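Local coordinates for alcohol dehydrogenase IV (Corynebacterium glutamicum, PDB 3IV7), which probably catalyses the NAD-dependent reduction of maleylacetate and belongs to the iron-containing alcohol dehydrogenases, at residues V40-G45 with V93-G98; R47-A52 with A62-E67; Y266-N271 with T290-L295. One frame throughout, in Å; residues are numbered along the deposited sequence.

Interactions 1 and 2 belong to one parallel sheet in the N-terminal half of the chain, and their centres are only about 6 Å apart. Strand 40-43 lies between strands 91-96 and 63-65: interaction 1 is its pairing with the first, while interaction 2 sets helix 49-55, which follows it, against the second. In sequence, interaction 2 falls between the two segments of interaction 1, so the unit 40-43, 49-55, 63-65 precedes strand 91-96. Interaction 3 comes later, in the helical C-terminal half, with its centre about 35 Å from interaction 1 and 40 Å from interaction 2. The contacts thus represent the family's two-part build: a Rossmann-like sheet that typically binds the nucleotide, and a helical region.

Interaction 1 (V40-G45 with V93-G98)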
loop_
_atom_site.group_PDB
_atom_site.type_symbol
_atom_site.label_atom_id
_atom_site.label_comp_id
_atom_site.label_asym_id
_atom_site.label_seq_id
_atom_site.Cartn_x
_atom_site.Cartn_y
_atom_site.Cartn_z
ATOM N N VAL A 40 -18.397 -23.639 -1.667
ATOM C CA VAL A 40 -17.781 -22.888 -0.641
ATOM C C VAL A 40 -17.606 -23.697 0.643
ATOM O O VAL A 40 -18.524 -24.399 1.097
ATOM C CB VAL A 40 -18.646 -21.644 -0.298
ATOM C CG1 VAL A 40 -17.991 -20.816 0.821
ATOM C CG2 VAL A 40 -18.900 -20.779 -1.558
HETATM N N MSE A 41 -16.430 -23.573 1.235
HETATM C CA MSE A 41 -16.142 -24.171 2.524
HETATM C C MSE A 41 -15.940 -23.061 3.538
HETATM O O MSE A 41 -15.066 -22.207 3.366
HETATM C CB MSE A 41 -14.895 -25.032 2.431
HETATM C CG MSE A 41 -14.423 -25.706 3.768
HETATM SE SE MSE A 41 -12.892 -26.857 3.371
HETATM C CE MSE A 41 -12.437 -27.542 5.128
ATOM N N VAL A 42 -16.768 -23.055 4.584
ATOM C CA VAL A 42 -16.632 -22.079 5.669
ATOM C C VAL A 42 -15.907 -22.734 6.854
ATOM O O VAL A 42 -16.266 -23.838 7.310
ATOM C CB VAL A 42 -17.997 -21.523 6.124
ATOM C CG1 VAL A 42 -17.839 -20.662 7.350
ATOM C CG2 VAL A 42 -18.649 -20.703 4.994
ATOM N N ILE A 43 -14.879 -22.060 7.329
ATOM C CA ILE A 43 -14.042 -22.567 8.395
ATOM C C ILE A 43 -14.214 -21.648 9.579
ATOM O O ILE A 43 -13.976 -20.443 9.473
ATOM C CB ILE A 43 -12.537 -22.590 7.965
ATOM C CG1 ILE A 43 -12.340 -23.520 6.790
ATOM C CG2 ILE A 43 -11.632 -22.992 9.152
ATOM C CD1 ILE A 43 -11.146 -23.206 5.955
ATOM N N ALA A 44 -14.588 -22.215 10.713
ATOM C CA ALA A 44 -14.792 -21.426 11.929
ATOM C C ALA A 44 -14.785 -22.372 13.146
ATOM O O ALA A 44 -15.298 -23.459 13.069
ATOM C CB ALA A 44 -16.154 -20.662 11.853
ATOM N N GLY A 45 -14.165 -21.954 14.237
ATOM C CA GLY A 45 -14.188 -22.743 15.459
ATOM C C GLY A 45 -15.601 -22.783 16.020
ATOM O O GLY A 45 -16.432 -21.901 15.715
ATOM N N VAL A 93 -13.605 -19.891 3.015
ATOM C CA VAL A 93 -14.025 -18.701 3.742
ATOM C C VAL A 93 -13.758 -18.947 5.225
ATOM O O VAL A 93 -14.206 -19.928 5.769
ATOM C CB VAL A 93 -15.562 -18.345 3.541
ATOM C CG1 VAL A 93 -15.883 -17.067 4.288
ATOM C CG2 VAL A 93 -15.941 -18.210 2.026
ATOM N N CYS A 94 -12.975 -18.077 5.869
ATOM C CA CYS A 94 -12.694 -18.282 7.274
ATOM C C CYS A 94 -13.217 -17.162 8.106
ATOM O O CYS A 94 -13.058 -15.999 7.765
ATOM C CB CYS A 94 -11.192 -18.518 7.516
ATOM S SG CYS A 94 -10.054 -17.307 6.734
ATOM N N VAL A 95 -13.893 -17.513 9.196
ATOM C CA VAL A 95 -14.482 -16.526 10.080
ATOM C C VAL A 95 -13.939 -16.733 11.493
ATOM O O VAL A 95 -14.244 -17.737 12.148
ATOM C CB VAL A 95 -15.979 -16.675 10.105
ATOM C CG1 VAL A 95 -16.599 -15.543 10.974
ATOM C CG2 VAL A 95 -16.540 -16.694 8.653
ATOM N N GLY A 96 -13.096 -15.821 11.939
ATOM C CA GLY A 96 -12.510 -15.942 13.232
ATOM C C GLY A 96 -11.153 -15.319 13.324
ATOM O O GLY A 96 -10.788 -14.462 12.514
ATOM N N GLY A 97 -10.379 -15.772 14.299
ATOM C CA GLY A 97 -9.068 -15.207 14.566
ATOM C C GLY A 97 -7.902 -15.900 13.896
ATOM O O GLY A 97 -8.067 -16.762 13.008
ATOM N N GLY A 98 -6.710 -15.595 14.411
ATOM C CA GLY A 98 -5.447 -16.177 13.925
ATOM C C GLY A 98 -5.433 -17.672 13.583
ATOM O O GLY A 98 -4.920 -18.063 12.544
HETATM O O HOH W 1 -13.310 -19.246 14.277
#
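Two neighbouring strands of the parallel sheet in the Rossmann-like N-terminal half meet where V40-I43 runs beside V93-G96, their short axes 4.6 Å apart and 18° from parallel. A ladder of three backbone bonds joins them. V93 N donates to M41 O at 2.8 Å, V93 O accepts from I43 N at 2.7 Å, and I43 O accepts from V95 N. Both V93 O and I43 O also receive a CA-H contact, from V42 and C94 respectively.

Valines suit one face of this pair. V40 CG1, anti to its backbone N (chi1 180°), crosses obliquely to reach V93 CG2 at 3.5 Å, and V42 CG2 lies against V93 CB at 4.1 Å. V42 and, further along, V95 lie under A52 of helix 49-55, while V93 and V95 also meet I118 of strand 115-119. On the opposite face I43 and C94 pack side by side, their CB atoms 4.3 Å apart, against A104 of helix 98-111.

Beyond the ladder the chains part, and a water takes over, accepting from G45 N and donating to V95 O. At the backbone angles of G96 (phi 150°) a CB would be jammed against V95 O, so glycine suits the place. G97 then precedes helix 98-111 as its N-cap residue; in this family such a glycine-rich turn after a strand typically holds the dinucleotide's phosphates. The chemistry implies a sheet interior whose polar groups are largely spent on one another, with apolar surfaces left for helices on both sides, and a strand end at which water begins to share the bonding.

Interaction 2 (R47-A52 with A62-E67); sequences REMSIA and AIWHDE
The carbonyl oxygen of H65 is approached by two groups: A44 N, of the neighbouring V40-G45, forms a backbone hydrogen bond with it, and M49 CE, a selenomethyl carbon, sits 3.3 Å from H65 O. The bond belongs to the sheet; the methyl is a weakly polar neighbour supplied by the first turn of helix 49-55. M49, modelled as selenomethionine, is the main bridge from this helix to edge strand 63-65. Its chain bends at chi2 (-61°), which places SE beside W64, and then runs on extended through chi3 (179°), carrying CE over the backbone of W64, H65 and D66.

CE rests 3.8 Å from W64 CB and equally far from D66 CB, while the M49 and D66 side chains cross at about a right angle. SE lies 3.9 Å from W64 CE3 and 5.1 Å from the centroid of the six-membered ring, 65° off its normal. This is a Met-aromatic contact with an oblique approach. At the ring edge, close to its plane, A52 O stands 3.9 Å from W64 CZ3. The same indole also stacks with the ring of H53, one helical position further on. A flexible, polarisable side chain suits M49 because it must follow both a backbone and a broad ring, and small A52 lets the helix lie close to V42.

The contact closes the beta-alpha-beta crossover from strand 40-43 through helix 49-55 to strand 63-65. No hydrogen bond links the two segments, which implies that helix and strand are held together here probably by dispersion and weak electrostatics, while strand 63-65 shares backbone hydrogen bonds with strand 40-43 and A44.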
loop_
_atom_site.group_PDB
_atom_site.type_symbol
_atom_site.label_atom_id
_atom_site.label_comp_id
_atom_site.label_asym_id
_atom_site.label_seq_id
_atom_site.Cartn_x
_atom_site.Cartn_y
_atom_site.Cartn_z
ATOM N N ARG A 47 -16.941 -21.987 18.705
ATOM C CA ARG A 47 -17.371 -20.776 19.350
ATOM C C ARG A 47 -17.685 -19.639 18.364
ATOM O O ARG A 47 -18.203 -18.613 18.776
ATOM C CB ARG A 47 -16.307 -20.288 20.341
ATOM C CG ARG A 47 -16.066 -21.215 21.521
ATOM C CD ARG A 47 -14.838 -20.760 22.316
ATOM N N GLU A 48 -17.295 -19.781 17.091
ATOM C CA GLU A 48 -17.621 -18.767 16.092
ATOM C C GLU A 48 -18.603 -19.262 15.063
ATOM O O GLU A 48 -18.967 -18.524 14.159
ATOM C CB GLU A 48 -16.366 -18.275 15.365
ATOM C CG GLU A 48 -15.606 -17.171 16.095
ATOM C CD GLU A 48 -14.625 -17.721 17.093
ATOM O OE1 GLU A 48 -13.671 -18.425 16.664
ATOM O OE2 GLU A 48 -14.784 -17.417 18.294
HETATM N N MSE A 49 -19.007 -20.520 15.158
HETATM C CA MSE A 49 -19.868 -21.089 14.138
HETATM C C MSE A 49 -21.235 -20.427 14.012
HETATM O O MSE A 49 -21.749 -20.297 12.910
HETATM C CB MSE A 49 -20.046 -22.590 14.339
HETATM C CG MSE A 49 -19.138 -23.399 13.462
HETATM SE SE MSE A 49 -19.439 -23.091 11.543
HETATM C CE MSE A 49 -17.999 -24.361 10.922
ATOM N N SER A 50 -21.857 -20.092 15.135
ATOM C CA SER A 50 -23.160 -19.421 15.098
ATOM C C SER A 50 -23.031 -18.128 14.292
ATOM O O SER A 50 -23.824 -17.843 13.420
ATOM C CB SER A 50 -23.648 -19.121 16.518
ATOM O OG SER A 50 -24.746 -18.248 16.507
ATOM N N ILE A 51 -21.988 -17.388 14.585
ATOM C CA ILE A 51 -21.697 -16.172 13.898
ATOM C C ILE A 51 -21.322 -16.415 12.405
ATOM O O ILE A 51 -21.686 -15.650 11.566
ATOM C CB ILE A 51 -20.594 -15.447 14.609
ATOM C CG1 ILE A 51 -21.164 -14.803 15.868
ATOM C CG2 ILE A 51 -19.998 -14.399 13.727
ATOM N N ALA A 52 -20.626 -17.512 12.116
ATOM C CA ALA A 52 -20.249 -17.848 10.739
ATOM C C ALA A 52 -21.473 -18.177 9.923
ATOM O O ALA A 52 -21.554 -17.824 8.773
ATOM C CB ALA A 52 -19.239 -19.019 10.693
ATOM N N ALA A 62 -21.102 -25.341 0.929
ATOM C CA ALA A 62 -20.965 -26.785 0.701
ATOM C C ALA A 62 -20.513 -27.513 1.957
ATOM O O ALA A 62 -20.967 -28.601 2.246
ATOM C CB ALA A 62 -19.983 -27.038 -0.429
ATOM N N ILE A 63 -19.580 -26.927 2.678
ATOM C CA ILE A 63 -19.018 -27.566 3.872
ATOM C C ILE A 63 -18.802 -26.545 4.977
ATOM O O ILE A 63 -18.308 -25.435 4.719
ATOM C CB ILE A 63 -17.623 -28.224 3.566
ATOM C CG1 ILE A 63 -17.775 -29.464 2.686
ATOM C CG2 ILE A 63 -16.907 -28.578 4.882
ATOM C CD1 ILE A 63 -18.465 -30.692 3.404
ATOM N N TRP A 64 -19.183 -26.924 6.201
ATOM C CA TRP A 64 -18.891 -26.153 7.413
ATOM C C TRP A 64 -17.859 -26.954 8.209
ATOM O O TRP A 64 -18.117 -28.094 8.575
ATOM C CB TRP A 64 -20.134 -25.982 8.270
ATOM C CG TRP A 64 -21.285 -25.373 7.560
ATOM C CD1 TRP A 64 -22.257 -26.026 6.890
ATOM C CD2 TRP A 64 -21.621 -23.992 7.521
ATOM N NE1 TRP A 64 -23.164 -25.134 6.385
ATOM C CE2 TRP A 64 -22.807 -23.876 6.779
ATOM C CE3 TRP A 64 -21.010 -22.831 8.008
ATOM C CZ2 TRP A 64 -23.401 -22.653 6.514
ATOM C CZ3 TRP A 64 -21.614 -21.623 7.778
ATOM C CH2 TRP A 64 -22.799 -21.538 7.020
ATOM N N HIS A 65 -16.696 -26.372 8.450
ATOM C CA HIS A 65 -15.613 -27.092 9.077
ATOM C C HIS A 65 -15.231 -26.390 10.348
ATOM O O HIS A 65 -14.840 -25.216 10.313
ATOM C CB HIS A 65 -14.424 -27.165 8.110
ATOM C CG HIS A 65 -13.285 -27.990 8.609
ATOM N ND1 HIS A 65 -13.238 -29.362 8.462
ATOM C CD2 HIS A 65 -12.138 -27.637 9.244
ATOM C CE1 HIS A 65 -12.117 -29.819 8.996
ATOM N NE2 HIS A 65 -11.433 -28.795 9.477
ATOM N N ASP A 66 -15.365 -27.084 11.492
ATOM C CA ASP A 66 -15.079 -26.464 12.771
ATOM C C ASP A 66 -13.846 -26.936 13.526
ATOM O O ASP A 66 -13.564 -26.411 14.626
ATOM C CB ASP A 66 -16.312 -26.439 13.679
ATOM C CG ASP A 66 -16.761 -27.835 14.145
ATOM O OD1 ASP A 66 -16.051 -28.845 13.931
ATOM O OD2 ASP A 66 -17.856 -27.901 14.731
ATOM N N GLU A 67 -13.033 -27.813 12.926
ATOM C CA GLU A 67 -11.817 -28.259 13.620
ATOM C C GLU A 67 -10.696 -27.245 13.497
ATOM O O GLU A 67 -9.827 -27.373 12.672
ATOM C CB GLU A 67 -11.341 -29.654 13.175
ATOM C CG GLU A 67 -10.185 -30.120 14.053
ATOM C CD GLU A 67 -9.596 -31.463 13.679
ATOM O OE1 GLU A 67 -9.780 -31.940 12.545
ATOM O OE2 GLU A 67 -8.877 -32.014 14.534
#

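Interaction 3 (Y266-N271 with T290-L295); sequences YVLAFN and TALEGL
L268 meets A291, L292 and L295 mainly with one methyl, CD2, which enters between successive turns of the second helix, while CD1 also touches A291 CB. Helices 256-271 and 291-301 run nearly antiparallel here, at 165° between their directions, with their short axes 10.1 Å apart.

The shape of L268 explains its reach. CG is anti to the backbone N (chi1 -179°), and CD2 continues the extended line away from CA, whereas CD1 folds to the side and turns to A291 CB. CD2 therefore arrives 3.9 Å from both A291 O and L292 CA, and 3.6 Å from L295 CD2. L295 has the same conformation, and its outstretched CD2 comes from the opposite helix, so the two side chains pass alongside with their directions reversed. A291 offers just a CB, 4.3 Å from L268 CD2, and this short side chain lets L268 come close to the helix backbone.

L292 serves as a fork. Its CG is likewise anti to the backbone N, but its two methyls divide the work: CD1, on the bent branch, lies 4.0 Å from L268 CD2, and the extended CD2 lies 4.2 Å from A269 CB. Alanine at 269 suits the closest backbone approach, where A269 and L292 have CA atoms 6.6 Å apart. Helix 291-301 starts just before, with T290 as N-cap: its OG1 accepts from E293 N, a first-turn N-H with no earlier carbonyl within the helix to bond.

In the helical C-terminal half, the pair belongs to a larger bundle. Helix 276-286, between them in sequence, packs A282 on A291 and F286 on L295, while W183 touches L268. Elsewhere on helix 256-271, Y266 and F270 lean on helix 339-351, and V267 on helix 240-250.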
loop_
_atom_site.group_PDB
_atom_site.type_symbol
_atom_site.label_atom_id
_atom_site.label_comp_id
_atom_site.label_asym_id
_atom_site.label_seq_id
_atom_site.Cartn_x
_atom_site.Cartn_y
_atom_site.Cartn_z
ATOM N N TYR A 266 9.216 -3.477 25.893
ATOM C CA TYR A 266 10.618 -3.804 26.220
ATOM C C TYR A 266 11.498 -3.789 24.958
ATOM O O TYR A 266 12.620 -3.272 24.982
ATOM C CB TYR A 266 10.699 -5.162 26.999
ATOM C CG TYR A 266 9.956 -5.046 28.294
ATOM C CD1 TYR A 266 10.514 -4.352 29.367
ATOM C CD2 TYR A 266 8.642 -5.444 28.391
ATOM C CE1 TYR A 266 9.804 -4.105 30.490
ATOM C CE2 TYR A 266 7.930 -5.237 29.523
ATOM C CZ TYR A 266 8.510 -4.551 30.581
ATOM O OH TYR A 266 7.794 -4.326 31.736
ATOM N N VAL A 267 10.961 -4.267 23.842
ATOM C CA VAL A 267 11.714 -4.209 22.570
ATOM C C VAL A 267 11.783 -2.771 22.094
ATOM O O VAL A 267 12.820 -2.325 21.614
ATOM C CB VAL A 267 11.132 -5.079 21.517
ATOM C CG1 VAL A 267 11.935 -4.928 20.222
ATOM C CG2 VAL A 267 11.101 -6.562 21.996
ATOM N N LEU A 268 10.710 -2.017 22.291
ATOM C CA LEU A 268 10.742 -0.600 21.935
ATOM C C LEU A 268 11.795 0.128 22.759
ATOM O O LEU A 268 12.656 0.836 22.197
ATOM C CB LEU A 268 9.402 0.050 22.133
ATOM C CG LEU A 268 9.342 1.529 21.766
ATOM C CD1 LEU A 268 9.814 1.752 20.300
ATOM C CD2 LEU A 268 7.936 2.022 21.977
ATOM N N ALA A 269 11.729 -0.029 24.081
ATOM C CA ALA A 269 12.693 0.610 24.988
ATOM C C ALA A 269 14.110 0.259 24.616
ATOM O O ALA A 269 14.989 1.112 24.623
ATOM C CB ALA A 269 12.420 0.196 26.430
ATOM N N PHE A 270 14.319 -1.010 24.281
ATOM C CA PHE A 270 15.641 -1.559 23.954
ATOM C C PHE A 270 16.229 -0.970 22.661
ATOM O O PHE A 270 17.383 -0.561 22.638
ATOM C CB PHE A 270 15.519 -3.090 23.808
ATOM C CG PHE A 270 16.811 -3.793 23.451
ATOM C CD1 PHE A 270 17.707 -4.167 24.440
ATOM C CD2 PHE A 270 17.072 -4.172 22.145
ATOM C CE1 PHE A 270 18.890 -4.836 24.114
ATOM C CE2 PHE A 270 18.251 -4.862 21.812
ATOM C CZ PHE A 270 19.154 -5.182 22.790
ATOM N N ASN A 271 15.425 -0.949 21.590
ATOM C CA ASN A 271 15.895 -0.497 20.246
ATOM C C ASN A 271 15.795 0.999 19.931
ATOM O O ASN A 271 16.470 1.481 19.009
ATOM C CB ASN A 271 15.126 -1.229 19.156
ATOM C CG ASN A 271 15.742 -2.527 18.795
ATOM O OD1 ASN A 271 16.892 -2.814 19.155
ATOM N ND2 ASN A 271 15.012 -3.322 18.022
ATOM N N THR A 290 8.117 11.253 22.533
ATOM C CA THR A 290 8.865 10.043 22.279
ATOM C C THR A 290 7.906 8.894 21.992
ATOM O O THR A 290 6.753 8.910 22.418
ATOM C CB THR A 290 9.752 9.645 23.483
ATOM O OG1 THR A 290 8.939 9.111 24.525
ATOM C CG2 THR A 290 10.517 10.824 23.998
ATOM N N ALA A 291 8.411 7.874 21.320
ATOM C CA ALA A 291 7.611 6.710 20.978
ATOM C C ALA A 291 7.202 5.948 22.229
ATOM O O ALA A 291 6.061 5.456 22.337
ATOM C CB ALA A 291 8.387 5.812 20.037
ATOM N N LEU A 292 8.117 5.860 23.183
ATOM C CA LEU A 292 7.872 5.086 24.417
ATOM C C LEU A 292 6.825 5.747 25.308
ATOM O O LEU A 292 5.994 5.072 25.864
ATOM C CB LEU A 292 9.163 4.862 25.194
ATOM C CG LEU A 292 9.065 3.868 26.373
ATOM C CD1 LEU A 292 8.687 2.489 25.904
ATOM C CD2 LEU A 292 10.370 3.822 27.140
ATOM N N GLU A 293 6.847 7.063 25.445
ATOM C CA GLU A 293 5.824 7.684 26.279
ATOM C C GLU A 293 4.455 7.514 25.603
ATOM O O GLU A 293 3.464 7.323 26.263
ATOM C CB GLU A 293 6.133 9.159 26.610
ATOM C CG GLU A 293 5.896 10.150 25.511
ATOM C CD GLU A 293 6.379 11.585 25.888
ATOM O OE1 GLU A 293 7.492 11.712 26.453
ATOM O OE2 GLU A 293 5.645 12.570 25.605
ATOM N N GLY A 294 4.426 7.544 24.283
ATOM C CA GLY A 294 3.200 7.288 23.567
ATOM C C GLY A 294 2.705 5.878 23.856
ATOM O O GLY A 294 1.541 5.684 24.184
ATOM N N LEU A 295 3.586 4.888 23.719
ATOM C CA LEU A 295 3.207 3.516 23.993
ATOM C C LEU A 295 2.773 3.353 25.461
ATOM O O LEU A 295 1.781 2.702 25.734
ATOM C CB LEU A 295 4.336 2.534 23.657
ATOM C CG LEU A 295 4.014 1.041 23.927
ATOM C CD1 LEU A 295 2.726 0.616 23.157
ATOM C CD2 LEU A 295 5.191 0.184 23.515
#